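Local coordinates for putative cytoplasmic protein (Salmonella typhimurium LT2, PDB 2Q02) that is of unknown function but binds a zinc ion and may act as an isomerase on an unidentified substrate, at residues A[74-79]-A[116-121]; A[106-111]-A[139-144]; A[147-152]-A[177-182]. All blocks are in the same frame, centred on the assembly; numbering follows the deposited sequence.

Contact 1 (A[74-79]-A[116-121])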
ATOM      1  N   TYR A  74      -0.633 -12.004  -3.658  1.00 45.88           N
ATOM      2  CA  TYR A  74       0.271 -12.091  -4.818  1.00 45.67           C
ATOM      3  C   TYR A  74       0.330 -13.530  -5.357  1.00 46.00           C
ATOM      4  O   TYR A  74       0.379 -14.468  -4.567  1.00 45.88           O
ATOM      5  CB  TYR A  74       1.688 -11.574  -4.462  1.00 45.56           C
ATOM      6  CG  TYR A  74       2.715 -11.785  -5.586  1.00 46.03           C
ATOM      7  CD1 TYR A  74       2.870 -10.833  -6.591  1.00 42.00           C
ATOM      8  CD2 TYR A  74       3.496 -12.943  -5.655  1.00 42.00           C
ATOM      9  CE1 TYR A  74       3.759 -11.014  -7.631  1.00 42.55           C
ATOM     10  CE2 TYR A  74       4.381 -13.139  -6.702  1.00 43.73           C
ATOM     11  CZ  TYR A  74       4.499 -12.158  -7.694  1.00 45.90           C
ATOM     12  OH  TYR A  74       5.355 -12.288  -8.757  1.00 45.35           O
ATOM     13  N   PRO A  75       0.279 -13.719  -6.700  1.00 46.61           N
ATOM     14  CA  PRO A  75      -0.092 -12.794  -7.786  1.00 46.39           C
ATOM     15  C   PRO A  75      -1.585 -12.863  -8.116  1.00 45.66           C
ATOM     16  O   PRO A  75      -2.076 -13.901  -8.548  1.00 45.67           O
ATOM     17  CB  PRO A  75       0.774 -13.278  -8.960  1.00 45.50           C
ATOM     18  CG  PRO A  75       0.948 -14.760  -8.720  1.00 45.41           C
ATOM     19  CD  PRO A  75       0.681 -15.031  -7.248  1.00 47.01           C
ATOM     20  N   PHE A  76      -2.297 -11.755  -7.935  1.00 45.19           N
ATOM     21  CA  PHE A  76      -3.777 -11.748  -8.113  1.00 46.36           C
ATOM     22  C   PHE A  76      -4.161 -12.096  -9.538  1.00 46.46           C
ATOM     23  O   PHE A  76      -5.249 -12.581  -9.844  1.00 46.87           O
ATOM     24  CB  PHE A  76      -4.388 -10.387  -7.706  1.00 46.03           C
ATOM     25  CG  PHE A  76      -4.411  -9.349  -8.806  1.00 44.30           C
ATOM     26  CD1 PHE A  76      -5.491  -9.255  -9.667  1.00 45.23           C
ATOM     27  CD2 PHE A  76      -3.376  -8.420  -8.929  1.00 48.24           C
ATOM     28  CE1 PHE A  76      -5.528  -8.268 -10.664  1.00 47.61           C
ATOM     29  CE2 PHE A  76      -3.404  -7.425  -9.911  1.00 47.32           C
ATOM     30  CZ  PHE A  76      -4.485  -7.361 -10.783  1.00 48.57           C
ATOM     31  N   ASN A  77      -3.183 -11.829 -10.359  1.00 45.94           N
ATOM     32  CA  ASN A  77      -3.202 -11.826 -11.787  1.00 48.12           C
ATOM     33  C   ASN A  77      -3.166 -13.233 -12.416  1.00 46.27           C
ATOM     34  O   ASN A  77      -3.482 -13.407 -13.577  1.00 43.77           O
ATOM     35  CB  ASN A  77      -1.878 -11.082 -12.144  1.00 47.78           C
ATOM     36  CG  ASN A  77      -2.058 -10.090 -13.190  1.00 49.35           C
ATOM     37  OD1 ASN A  77      -3.155  -9.935 -13.732  1.00 70.43           O
ATOM     38  ND2 ASN A  77      -0.998  -9.401 -13.515  1.00 50.29           N
ATOM     39  N   GLN A  78      -2.696 -14.206 -11.636  1.00 49.80           N
ATOM     40  CA  GLN A  78      -2.464 -15.591 -12.069  1.00 51.00           C
ATOM     41  C   GLN A  78      -3.234 -16.487 -11.109  1.00 51.13           C
ATOM     42  O   GLN A  78      -2.664 -17.193 -10.263  1.00 52.22           O
ATOM     43  CB  GLN A  78      -0.968 -15.893 -12.027  1.00 51.42           C
ATOM     44  CG  GLN A  78      -0.582 -17.331 -12.364  1.00 53.13           C
ATOM     45  CD  GLN A  78       0.796 -17.412 -12.983  1.00 57.45           C
ATOM     46  OE1 GLN A  78       1.752 -17.880 -12.337  1.00 67.24           O
ATOM     47  NE2 GLN A  78       0.923 -16.912 -14.242  1.00 56.32           N
ATOM     48  N   LEU A  79      -4.550 -16.434 -11.253  1.00 51.53           N
ATOM     49  CA  LEU A  79      -5.476 -16.879 -10.220  1.00 52.52           C
ATOM     50  C   LEU A  79      -5.765 -18.396 -10.293  1.00 53.57           C
ATOM     51  O   LEU A  79      -6.870 -18.826 -10.656  1.00 52.13           O
ATOM     52  CB  LEU A  79      -6.764 -16.035 -10.329  1.00 54.63           C
ATOM     53  CG  LEU A  79      -7.709 -15.840  -9.141  1.00 51.70           C
ATOM     54  CD1 LEU A  79      -6.991 -15.200  -7.960  1.00 55.17           C
ATOM     55  CD2 LEU A  79      -8.913 -14.984  -9.571  1.00 50.56           C
ATOM     56  N   GLU A 116      -6.888  -9.556 -20.951  1.00 44.95           N
ATOM     57  CA  GLU A 116      -8.135 -10.362 -20.836  1.00 44.90           C
ATOM     58  C   GLU A 116      -8.126 -11.226 -19.591  1.00 44.76           C
ATOM     59  O   GLU A 116      -9.147 -11.339 -18.897  1.00 44.29           O
ATOM     60  CB  GLU A 116      -8.358 -11.294 -22.028  1.00 43.28           C
ATOM     61  CG  GLU A 116      -8.482 -10.606 -23.393  1.00 49.33           C
ATOM     62  CD  GLU A 116      -7.157 -10.530 -24.163  1.00 43.11           C
ATOM     63  OE1 GLU A 116      -6.113 -10.346 -23.507  1.00 37.18           O
ATOM     64  OE2 GLU A 116      -7.175 -10.658 -25.411  1.00 40.88           O
ATOM     65  N   VAL A 117      -6.966 -11.825 -19.307  1.00 44.49           N
ATOM     66  CA  VAL A 117      -6.803 -12.655 -18.115  1.00 44.21           C
ATOM     67  C   VAL A 117      -6.841 -11.804 -16.832  1.00 45.41           C
ATOM     68  O   VAL A 117      -7.450 -12.208 -15.851  1.00 46.08           O
ATOM     69  CB  VAL A 117      -5.508 -13.500 -18.183  1.00 44.60           C
ATOM     70  CG1 VAL A 117      -5.193 -14.168 -16.870  1.00 41.16           C
ATOM     71  CG2 VAL A 117      -5.622 -14.529 -19.291  1.00 43.69           C
ATOM     72  N   THR A 118      -6.186 -10.642 -16.829  1.00 44.88           N
ATOM     73  CA  THR A 118      -6.263  -9.733 -15.679  1.00 45.05           C
ATOM     74  C   THR A 118      -7.711  -9.296 -15.408  1.00 45.08           C
ATOM     75  O   THR A 118      -8.150  -9.273 -14.272  1.00 45.01           O
ATOM     76  CB  THR A 118      -5.315  -8.467 -15.820  1.00 44.65           C
ATOM     77  OG1 THR A 118      -3.949  -8.871 -15.777  1.00 44.73           O
ATOM     78  CG2 THR A 118      -5.506  -7.460 -14.698  1.00 42.52           C
ATOM     79  N   VAL A 119      -8.432  -8.918 -16.453  1.00 45.20           N
ATOM     80  CA  VAL A 119      -9.827  -8.515 -16.318  1.00 45.17           C
ATOM     81  C   VAL A 119     -10.675  -9.654 -15.714  1.00 46.19           C
ATOM     82  O   VAL A 119     -11.443  -9.431 -14.756  1.00 46.66           O
ATOM     83  CB  VAL A 119     -10.399  -8.061 -17.669  1.00 44.19           C
ATOM     84  CG1 VAL A 119     -11.904  -7.985 -17.627  1.00 44.95           C
ATOM     85  CG2 VAL A 119      -9.839  -6.704 -18.034  1.00 44.13           C
ATOM     86  N   GLU A 120     -10.540 -10.863 -16.272  1.00 45.84           N
ATOM     87  CA  GLU A 120     -11.187 -12.030 -15.694  1.00 45.49           C
ATOM     88  C   GLU A 120     -10.839 -12.212 -14.209  1.00 45.23           C
ATOM     89  O   GLU A 120     -11.700 -12.529 -13.391  1.00 45.17           O
ATOM     90  CB  GLU A 120     -10.869 -13.342 -16.422  1.00 46.38           C
ATOM     91  CG  GLU A 120     -11.916 -14.439 -16.143  1.00 48.78           C
ATOM     92  CD  GLU A 120     -13.355 -14.014 -16.558  1.00 54.95           C
ATOM     93  OE1 GLU A 120     -13.488 -13.209 -17.526  1.00 60.62           O
ATOM     94  OE2 GLU A 120     -14.348 -14.470 -15.927  1.00 56.23           O
ATOM     95  N   ALA A 121      -9.586 -12.011 -13.849  1.00 44.28           N
ATOM     96  CA  ALA A 121      -9.191 -12.128 -12.437  1.00 43.96           C
ATOM     97  C   ALA A 121      -9.860 -11.068 -11.545  1.00 44.90           C
ATOM     98  O   ALA A 121     -10.267 -11.340 -10.415  1.00 45.78           O
ATOM     99  CB  ALA A 121      -7.659 -12.062 -12.283  1.00 43.31           C
TER

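Contact 2 (A[106-111]-A[139-144]). With ZN (zinc ion), chain E.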
ATOM      1  N   PRO A 106       0.112  -7.644  -8.844  1.00 45.44           N
ATOM      2  CA  PRO A 106       0.175  -8.403 -10.097  1.00 44.47           C
ATOM      3  C   PRO A 106       1.397  -9.285 -10.162  1.00 44.70           C
ATOM      4  O   PRO A 106       2.372  -9.028  -9.473  1.00 45.14           O
ATOM      5  CB  PRO A 106       0.312  -7.312 -11.168  1.00 44.28           C
ATOM      6  CG  PRO A 106       1.119  -6.223 -10.467  1.00 43.91           C
ATOM      7  CD  PRO A 106       0.606  -6.260  -9.019  1.00 44.76           C
ATOM      8  N   LEU A 107       1.341 -10.301 -11.012  1.00 44.87           N
ATOM      9  CA  LEU A 107       2.499 -11.148 -11.289  1.00 45.11           C
ATOM     10  C   LEU A 107       3.695 -10.279 -11.689  1.00 45.34           C
ATOM     11  O   LEU A 107       3.554  -9.292 -12.413  1.00 44.65           O
ATOM     12  CB  LEU A 107       2.198 -12.188 -12.384  1.00 43.65           C
ATOM     13  CG  LEU A 107       3.321 -13.186 -12.702  1.00 45.78           C
ATOM     14  CD1 LEU A 107       3.480 -14.233 -11.587  1.00 45.49           C
ATOM     15  CD2 LEU A 107       3.112 -13.875 -14.035  1.00 44.76           C
ATOM     16  N   ASN A 108       4.873 -10.650 -11.200  1.00 44.57           N
ATOM     17  CA  ASN A 108       6.064  -9.812 -11.367  1.00 44.83           C
ATOM     18  C   ASN A 108       7.274 -10.716 -11.558  1.00 45.07           C
ATOM     19  O   ASN A 108       8.226 -10.679 -10.799  1.00 45.34           O
ATOM     20  CB  ASN A 108       6.201  -8.822 -10.185  1.00 44.35           C
ATOM     21  CG  ASN A 108       7.388  -7.860 -10.318  1.00 43.61           C
ATOM     22  OD1 ASN A 108       7.534  -7.150 -11.299  1.00 46.40           O
ATOM     23  ND2 ASN A 108       8.225  -7.823  -9.287  1.00 43.69           N
ATOM     24  N   ASP A 109       7.205 -11.569 -12.573  1.00 45.79           N
ATOM     25  CA  ASP A 109       8.292 -12.519 -12.868  1.00 46.06           C
ATOM     26  C   ASP A 109       8.784 -12.437 -14.334  1.00 45.93           C
ATOM     27  O   ASP A 109       9.476 -13.341 -14.827  1.00 43.86           O
ATOM     28  CB  ASP A 109       7.891 -13.974 -12.525  1.00 46.77           C
ATOM     29  CG  ASP A 109       6.866 -14.570 -13.504  1.00 48.79           C
ATOM     30  OD1 ASP A 109       6.500 -13.898 -14.493  1.00 46.58           O
ATOM     31  OD2 ASP A 109       6.425 -15.718 -13.264  1.00 48.33           O
ATOM     32  N   GLY A 110       8.414 -11.360 -15.028  1.00 45.73           N
ATOM     33  CA  GLY A 110       8.870 -11.149 -16.405  1.00 44.97           C
ATOM     34  C   GLY A 110       8.011 -11.817 -17.462  1.00 44.77           C
ATOM     35  O   GLY A 110       8.323 -11.771 -18.648  1.00 43.98           O
ATOM     36  N   THR A 111       6.918 -12.425 -17.021  1.00 44.86           N
ATOM     37  CA  THR A 111       6.005 -13.129 -17.891  1.00 45.79           C
ATOM     38  C   THR A 111       4.785 -12.261 -18.170  1.00 44.66           C
ATOM     39  O   THR A 111       4.301 -11.546 -17.298  1.00 44.33           O
ATOM     40  CB  THR A 111       5.607 -14.462 -17.283  1.00 45.20           C
ATOM     41  OG1 THR A 111       6.679 -15.383 -17.505  1.00 49.13           O
ATOM     42  CG2 THR A 111       4.383 -15.017 -17.918  1.00 48.74           C
ATOM     43  N   GLU A 139      -2.713  -2.764  -6.810  1.00 45.70           N
ATOM     44  CA  GLU A 139      -1.469  -1.983  -6.784  1.00 45.79           C
ATOM     45  C   GLU A 139      -0.559  -2.380  -7.931  1.00 45.29           C
ATOM     46  O   GLU A 139       0.084  -3.428  -7.866  1.00 45.35           O
ATOM     47  CB  GLU A 139      -0.698  -2.226  -5.497  1.00 46.72           C
ATOM     48  CG  GLU A 139       0.651  -1.504  -5.435  1.00 46.83           C
ATOM     49  CD  GLU A 139       1.205  -1.421  -4.033  1.00 47.02           C
ATOM     50  OE1 GLU A 139       0.823  -2.265  -3.200  1.00 47.41           O
ATOM     51  OE2 GLU A 139       2.025  -0.515  -3.767  1.00 51.89           O
ATOM     52  N   PRO A 140      -0.501  -1.560  -8.985  1.00 44.84           N
ATOM     53  CA  PRO A 140       0.517  -1.765  -9.997  1.00 45.01           C
ATOM     54  C   PRO A 140       1.948  -1.681  -9.427  1.00 46.24           C
ATOM     55  O   PRO A 140       2.237  -0.854  -8.540  1.00 46.28           O
ATOM     56  CB  PRO A 140       0.287  -0.618 -10.993  1.00 45.47           C
ATOM     57  CG  PRO A 140      -1.044  -0.069 -10.721  1.00 45.87           C
ATOM     58  CD  PRO A 140      -1.402  -0.437  -9.305  1.00 46.68           C
ATOM     59  N   LEU A 141       2.816  -2.562  -9.939  1.00 45.93           N
ATOM     60  CA  LEU A 141       4.227  -2.589  -9.594  1.00 45.53           C
ATOM     61  C   LEU A 141       5.009  -2.077 -10.775  1.00 45.21           C
ATOM     62  O   LEU A 141       4.825  -2.540 -11.897  1.00 43.97           O
ATOM     63  CB  LEU A 141       4.696  -4.004  -9.284  1.00 45.75           C
ATOM     64  CG  LEU A 141       3.862  -4.787  -8.286  1.00 45.26           C
ATOM     65  CD1 LEU A 141       4.332  -6.205  -8.240  1.00 47.83           C
ATOM     66  CD2 LEU A 141       3.912  -4.165  -6.913  1.00 47.09           C
ATOM     67  N   GLY A 142       5.897  -1.125 -10.521  1.00 46.14           N
ATOM     68  CA  GLY A 142       6.632  -0.443 -11.594  1.00 45.11           C
ATOM     69  C   GLY A 142       7.802  -1.202 -12.207  1.00 44.25           C
ATOM     70  O   GLY A 142       8.326  -0.791 -13.238  1.00 43.48           O
ATOM     71  N   PHE A 143       8.229  -2.296 -11.586  1.00 44.27           N
ATOM     72  CA  PHE A 143       9.337  -3.074 -12.115  1.00 44.30           C
ATOM     73  C   PHE A 143       9.132  -3.405 -13.586  1.00 44.89           C
ATOM     74  O   PHE A 143       8.015  -3.674 -14.031  1.00 45.18           O
ATOM     75  CB  PHE A 143       9.539  -4.374 -11.352  1.00 43.55           C
ATOM     76  CG  PHE A 143       9.742  -4.168  -9.902  1.00 46.99           C
ATOM     77  CD1 PHE A 143      10.941  -3.647  -9.432  1.00 42.28           C
ATOM     78  CD2 PHE A 143       8.713  -4.435  -9.001  1.00 45.34           C
ATOM     79  CE1 PHE A 143      11.119  -3.413  -8.110  1.00 39.38           C
ATOM     80  CE2 PHE A 143       8.889  -4.208  -7.665  1.00 43.73           C
ATOM     81  CZ  PHE A 143      10.101  -3.696  -7.214  1.00 43.54           C
ATOM     82  N   ARG A 144      10.224  -3.404 -14.346  1.00 45.10           N
ATOM     83  CA  ARG A 144      10.165  -3.822 -15.754  1.00 45.28           C
ATOM     84  C   ARG A 144       9.605  -5.222 -15.975  1.00 45.26           C
ATOM     85  O   ARG A 144       9.028  -5.492 -17.035  1.00 44.08           O
ATOM     86  CB  ARG A 144      11.515  -3.777 -16.442  1.00 44.46           C
ATOM     87  CG  ARG A 144      11.822  -2.448 -17.045  1.00 46.68           C
ATOM     88  CD  ARG A 144      13.305  -2.272 -17.301  1.00 45.15           C
ATOM     89  NE  ARG A 144      13.497  -1.120 -18.177  1.00 50.53           N
ATOM     90  CZ  ARG A 144      14.036  -1.142 -19.403  1.00 52.77           C
ATOM     91  NH1 ARG A 144      14.518  -2.270 -19.949  1.00 49.86           N
ATOM     92  NH2 ARG A 144      14.123   0.001 -20.084  1.00 52.55           N
TER
HETATM   93 ZN    ZN E 300       2.885  -0.174  -1.863  1.00 45.13          ZN

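Contact 3 (A[147-152]-A[177-182])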
ATOM      1  N   SER A 147       3.802  -7.458 -14.664  1.00 44.65           N
ATOM      2  CA  SER A 147       2.753  -7.672 -15.653  1.00 44.88           C
ATOM      3  C   SER A 147       1.735  -6.534 -15.693  1.00 44.85           C
ATOM      4  O   SER A 147       0.893  -6.505 -16.572  1.00 45.03           O
ATOM      5  CB  SER A 147       2.017  -8.993 -15.386  1.00 45.14           C
ATOM      6  OG  SER A 147       1.251  -8.921 -14.196  1.00 39.46           O
ATOM      7  N   LEU A 148       1.793  -5.620 -14.732  1.00 45.41           N
ATOM      8  CA  LEU A 148       0.835  -4.521 -14.637  1.00 45.76           C
ATOM      9  C   LEU A 148       1.514  -3.326 -13.936  1.00 45.87           C
ATOM     10  O   LEU A 148       1.621  -3.289 -12.712  1.00 47.14           O
ATOM     11  CB  LEU A 148      -0.435  -4.985 -13.883  1.00 44.15           C
ATOM     12  CG  LEU A 148      -1.543  -3.949 -13.616  1.00 46.96           C
ATOM     13  CD1 LEU A 148      -2.125  -3.362 -14.922  1.00 50.26           C
ATOM     14  CD2 LEU A 148      -2.676  -4.515 -12.766  1.00 46.37           C
ATOM     15  N   ARG A 149       1.984  -2.376 -14.735  1.00 45.57           N
ATOM     16  CA  ARG A 149       2.830  -1.277 -14.273  1.00 45.55           C
ATOM     17  C   ARG A 149       2.153   0.093 -14.247  1.00 45.61           C
ATOM     18  O   ARG A 149       2.547   0.976 -13.478  1.00 46.63           O
ATOM     19  CB  ARG A 149       4.026  -1.185 -15.211  1.00 45.43           C
ATOM     20  CG  ARG A 149       4.683  -2.512 -15.448  1.00 43.07           C
ATOM     21  CD  ARG A 149       5.793  -2.364 -16.443  1.00 45.46           C
ATOM     22  NE  ARG A 149       6.820  -1.448 -15.969  1.00 43.24           N
ATOM     23  CZ  ARG A 149       7.601  -0.715 -16.745  1.00 42.90           C
ATOM     24  NH1 ARG A 149       7.477  -0.762 -18.064  1.00 41.48           N
ATOM     25  NH2 ARG A 149       8.516   0.074 -16.189  1.00 42.56           N
ATOM     26  N   SER A 150       1.154   0.271 -15.112  1.00 45.69           N
ATOM     27  CA  SER A 150       0.459   1.548 -15.256  1.00 45.44           C
ATOM     28  C   SER A 150      -0.789   1.574 -14.392  1.00 45.17           C
ATOM     29  O   SER A 150      -1.656   0.685 -14.480  1.00 45.17           O
ATOM     30  CB  SER A 150       0.066   1.814 -16.709  1.00 45.27           C
ATOM     31  OG  SER A 150      -0.801   2.938 -16.805  1.00 47.90           O
ATOM     32  N   ALA A 151      -0.872   2.603 -13.560  1.00 45.15           N
ATOM     33  CA  ALA A 151      -2.074   2.889 -12.792  1.00 45.41           C
ATOM     34  C   ALA A 151      -3.250   3.253 -13.708  1.00 45.78           C
ATOM     35  O   ALA A 151      -4.398   2.856 -13.443  1.00 45.32           O
ATOM     36  CB  ALA A 151      -1.813   3.997 -11.770  1.00 43.94           C
ATOM     37  N   VAL A 152      -2.963   3.995 -14.780  1.00 45.99           N
ATOM     38  CA  VAL A 152      -3.979   4.392 -15.763  1.00 45.34           C
ATOM     39  C   VAL A 152      -4.627   3.157 -16.404  1.00 45.84           C
ATOM     40  O   VAL A 152      -5.849   3.048 -16.464  1.00 46.61           O
ATOM     41  CB  VAL A 152      -3.351   5.296 -16.864  1.00 44.14           C
ATOM     42  CG1 VAL A 152      -4.238   5.350 -18.119  1.00 45.78           C
ATOM     43  CG2 VAL A 152      -3.070   6.681 -16.329  1.00 40.76           C
ATOM     44  N   TYR A 177       7.924   3.120 -13.085  1.00 47.97           N
ATOM     45  CA  TYR A 177       7.224   3.109 -14.374  1.00 49.77           C
ATOM     46  C   TYR A 177       7.627   4.351 -15.121  1.00 51.41           C
ATOM     47  O   TYR A 177       7.056   5.404 -14.911  1.00 51.05           O
ATOM     48  CB  TYR A 177       5.696   3.067 -14.207  1.00 48.28           C
ATOM     49  CG  TYR A 177       4.952   3.009 -15.529  1.00 47.64           C
ATOM     50  CD1 TYR A 177       5.411   2.213 -16.579  1.00 47.80           C
ATOM     51  CD2 TYR A 177       3.788   3.742 -15.731  1.00 45.78           C
ATOM     52  CE1 TYR A 177       4.727   2.151 -17.786  1.00 51.42           C
ATOM     53  CE2 TYR A 177       3.103   3.697 -16.944  1.00 42.70           C
ATOM     54  CZ  TYR A 177       3.575   2.900 -17.957  1.00 44.47           C
ATOM     55  OH  TYR A 177       2.913   2.843 -19.144  1.00 38.89           O
ATOM     56  N   GLU A 178       8.626   4.230 -15.983  1.00 55.59           N
ATOM     57  CA  GLU A 178       9.305   5.422 -16.511  1.00 60.52           C
ATOM     58  C   GLU A 178       8.578   6.084 -17.686  1.00 61.15           C
ATOM     59  O   GLU A 178       8.975   7.156 -18.164  1.00 59.17           O
ATOM     60  CB  GLU A 178      10.761   5.098 -16.864  1.00 61.54           C
ATOM     61  CG  GLU A 178      11.587   4.655 -15.645  1.00 62.54           C
ATOM     62  CD  GLU A 178      13.057   5.017 -15.757  1.00 63.15           C
ATOM     63  OE1 GLU A 178      13.368   6.235 -15.683  1.00 67.11           O
ATOM     64  OE2 GLU A 178      13.894   4.092 -15.908  1.00 66.59           O
ATOM     65  N   GLU A 179       7.494   5.447 -18.110  1.00 62.85           N
ATOM     66  CA  GLU A 179       6.629   5.967 -19.144  1.00 65.53           C
ATOM     67  C   GLU A 179       5.402   6.609 -18.495  1.00 66.11           C
ATOM     68  O   GLU A 179       4.435   6.929 -19.182  1.00 65.86           O
ATOM     69  CB  GLU A 179       6.226   4.816 -20.072  1.00 66.55           C
ATOM     70  CG  GLU A 179       7.434   4.108 -20.770  1.00 75.03           C
ATOM     71  CD  GLU A 179       8.059   2.947 -19.969  1.00 78.41           C
ATOM     72  OE1 GLU A 179       8.866   3.182 -19.039  1.00 77.76           O
ATOM     73  OE2 GLU A 179       7.763   1.782 -20.299  1.00 86.84           O
ATOM     74  N   ALA A 180       5.464   6.822 -17.176  1.00 67.51           N
ATOM     75  CA  ALA A 180       4.276   7.154 -16.374  1.00 68.19           C
ATOM     76  C   ALA A 180       3.795   8.568 -16.564  1.00 69.20           C
ATOM     77  O   ALA A 180       2.590   8.796 -16.519  1.00 69.42           O
ATOM     78  CB  ALA A 180       4.537   6.935 -14.890  1.00 67.77           C
ATOM     79  N   GLU A 181       4.731   9.510 -16.738  1.00 69.84           N
ATOM     80  CA  GLU A 181       4.402  10.946 -16.714  1.00 70.42           C
ATOM     81  C   GLU A 181       3.754  11.442 -17.998  1.00 70.63           C
ATOM     82  O   GLU A 181       3.149  12.515 -17.995  1.00 69.53           O
ATOM     83  CB  GLU A 181       5.639  11.798 -16.403  1.00 70.53           C
ATOM     84  CG  GLU A 181       6.198  11.621 -14.993  1.00 70.74           C
ATOM     85  CD  GLU A 181       5.390  12.357 -13.944  1.00 69.55           C
ATOM     86  OE1 GLU A 181       4.212  12.006 -13.775  1.00 64.55           O
ATOM     87  OE2 GLU A 181       5.934  13.269 -13.277  1.00 70.44           O
ATOM     88  N   LYS A 182       3.889  10.669 -19.079  1.00 71.43           N
ATOM     89  CA  LYS A 182       3.237  10.974 -20.361  1.00 72.05           C
ATOM     90  C   LYS A 182       1.703  11.100 -20.238  1.00 72.19           C
ATOM     91  O   LYS A 182       1.135  12.173 -20.466  1.00 73.83           O
ATOM     92  CB  LYS A 182       3.592   9.910 -21.405  1.00 71.91           C
TER

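Contact 1 (A[74-79]-A[116-121])
Asn77 OD1 accepts a hydrogen bond from Thr118 OG1. The modelled separation of Thr118 OG1 and Asn77 OD1, 2.4 Å, is very short, so the exact length is doubtful. The same oxygen also lies 3.3 Å from Thr118 CB and 3.5 Å from Thr118 CG2. In Thr118, OG1 is anti to the carbonyl carbon (chi1 -67°), which leaves CG2 anti to the backbone N. This methyl comes within 4.0 Å of Phe76 CZ and meets the ring obliquely. Asn77 OD1 itself sits above one face of the Phe76 ring, offset toward the rim.

Ala121 is almost one helical turn further on. Its CB points at the loop, 3.5 Å from Phe76 O and 4.2 Å from Leu79 CD2. Val117 CG1 approaches Asn77 O at 3.8 Å. The loop residues are presented by a type I beta turn from Pro75 to Gln78, with a cis peptide bond before Pro75.

In the TIM barrel, this joins the loop after strand 66-73 to the start of helix 115-130. Phe76 also packs on Ile122 and Leu125 of that helix. The chemistry is a buried Asn-Thr pair bordered by methyl groups and a ring. The buried OD1 of Asn77 has the Thr118 hydroxyl as a donor, while Ala121 with Leu79 and Thr118 CG2 with Phe76 add apolar contact beside it.

Contact 2 (A[106-111]-A[139-144])
Asn108 packs on Leu141 and Phe143. The two loops follow neighbouring strands of a TIM barrel, 101-104 and 135-138, at their C-terminal ends.

The Asn108 side chain leaves the backbone with CG anti to N (chi1 -177°). Its CB touches Leu141 CD1 at 3.8 Å. Next, CG is near both Leu141 CD1 and Phe143 CD2, the second at 3.9 Å. At the tip, OD1 rests 3.4 Å from Phe143 CB. The other branch, ND2, is 3.4 Å from Phe143 CD2 and approaches the ring obliquely. The two side chains cross at about a right angle, while the amide and ring planes are 36° apart.

Nearer the barrel, Pro106 takes over. Its CD packs 3.6 Å from Leu141 CG and lies 3.1 Å from Glu139 O. Leu141 is thus touched by both Pro106 and Asn108. Beyond Asn108, the loop turns back through an Asx turn, in which Asp109 OD1 accepts from Thr111 N.

Behind this packing is the metal site. The Glu139 side chain runs away from the 106-111 loop, extended beyond CG, to a zinc ion. Asp170, His197 and Glu245 bind the same ion. Of the Glu139 carboxylate, OE2 is the ligand, 2.1 Å from the zinc, while OE1 stands 3.2 Å from it.

Contact 3 (A[147-152]-A[177-182])
The Arg149 chain bends at chi3 (61°), which turns NE back toward Tyr177. Tyr177 CG is anti to its own backbone N (chi1 -178°), which sets this root of the ring beside Arg149 O. The ring edge of Tyr177 then meets the flat face of the guanidinium. Tyr177 CD1 stands over the centre of that group, 3.7 Å from Arg149 CZ. The planes are 79° apart, so the charged group does not lie flat on the ring. Arg149 NH1 is at the ring edge, in its plane. It also makes a long, weak salt bridge to Glu179 OE2, at 3.4 Å. The stronger polar partner of the guanidinium is Gly142 O, which accepts from NH2.

Both segments are loop-to-helix joints on the periphery of the TIM barrel. Residues 147-152 lead into helix 151-161, and residues 177-182 link helix 171-176 to helix 180-187. Ser150 is the N-cap of helix 151-161, and its OG accepts from Trp153 N.

The Tyr177 ring is sandwiched between backbones. Over one face lies Arg149 C, offset toward the rim. Over the opposite face lie Glu179 C and Ala180 N, brought there by a type I turn from Tyr177 to Ala180. Ser150 CB reaches Tyr177 CE2 at 3.6 Å, and the hydroxyl end of the ring, Tyr177 OH, is 3.9 Å from the same CB.

From the N terminus, segment 74-79 comes first, after strand 66-73, and segment 106-111 follows, after strand 101-104. Contact 1 closes at helix 115-130, and contact 2 closes at 139-144, after strand 135-138. Contacts 1 and 2 therefore cross in sequence. Contact 3 is in series with both: it opens at 147-152 and closes at 177-182, beyond strand 166-170. Together they tie the loops after the third, fourth and fifth strands, helix 115-130 and the start of helix 151-161 to the region after the sixth strand. The contacts touch directly. Tyr74 OH probably bonds to Asn108 N, joining contacts 1 and 2. Ser147 N probably bonds to Leu107 O, joining contacts 2 and 3.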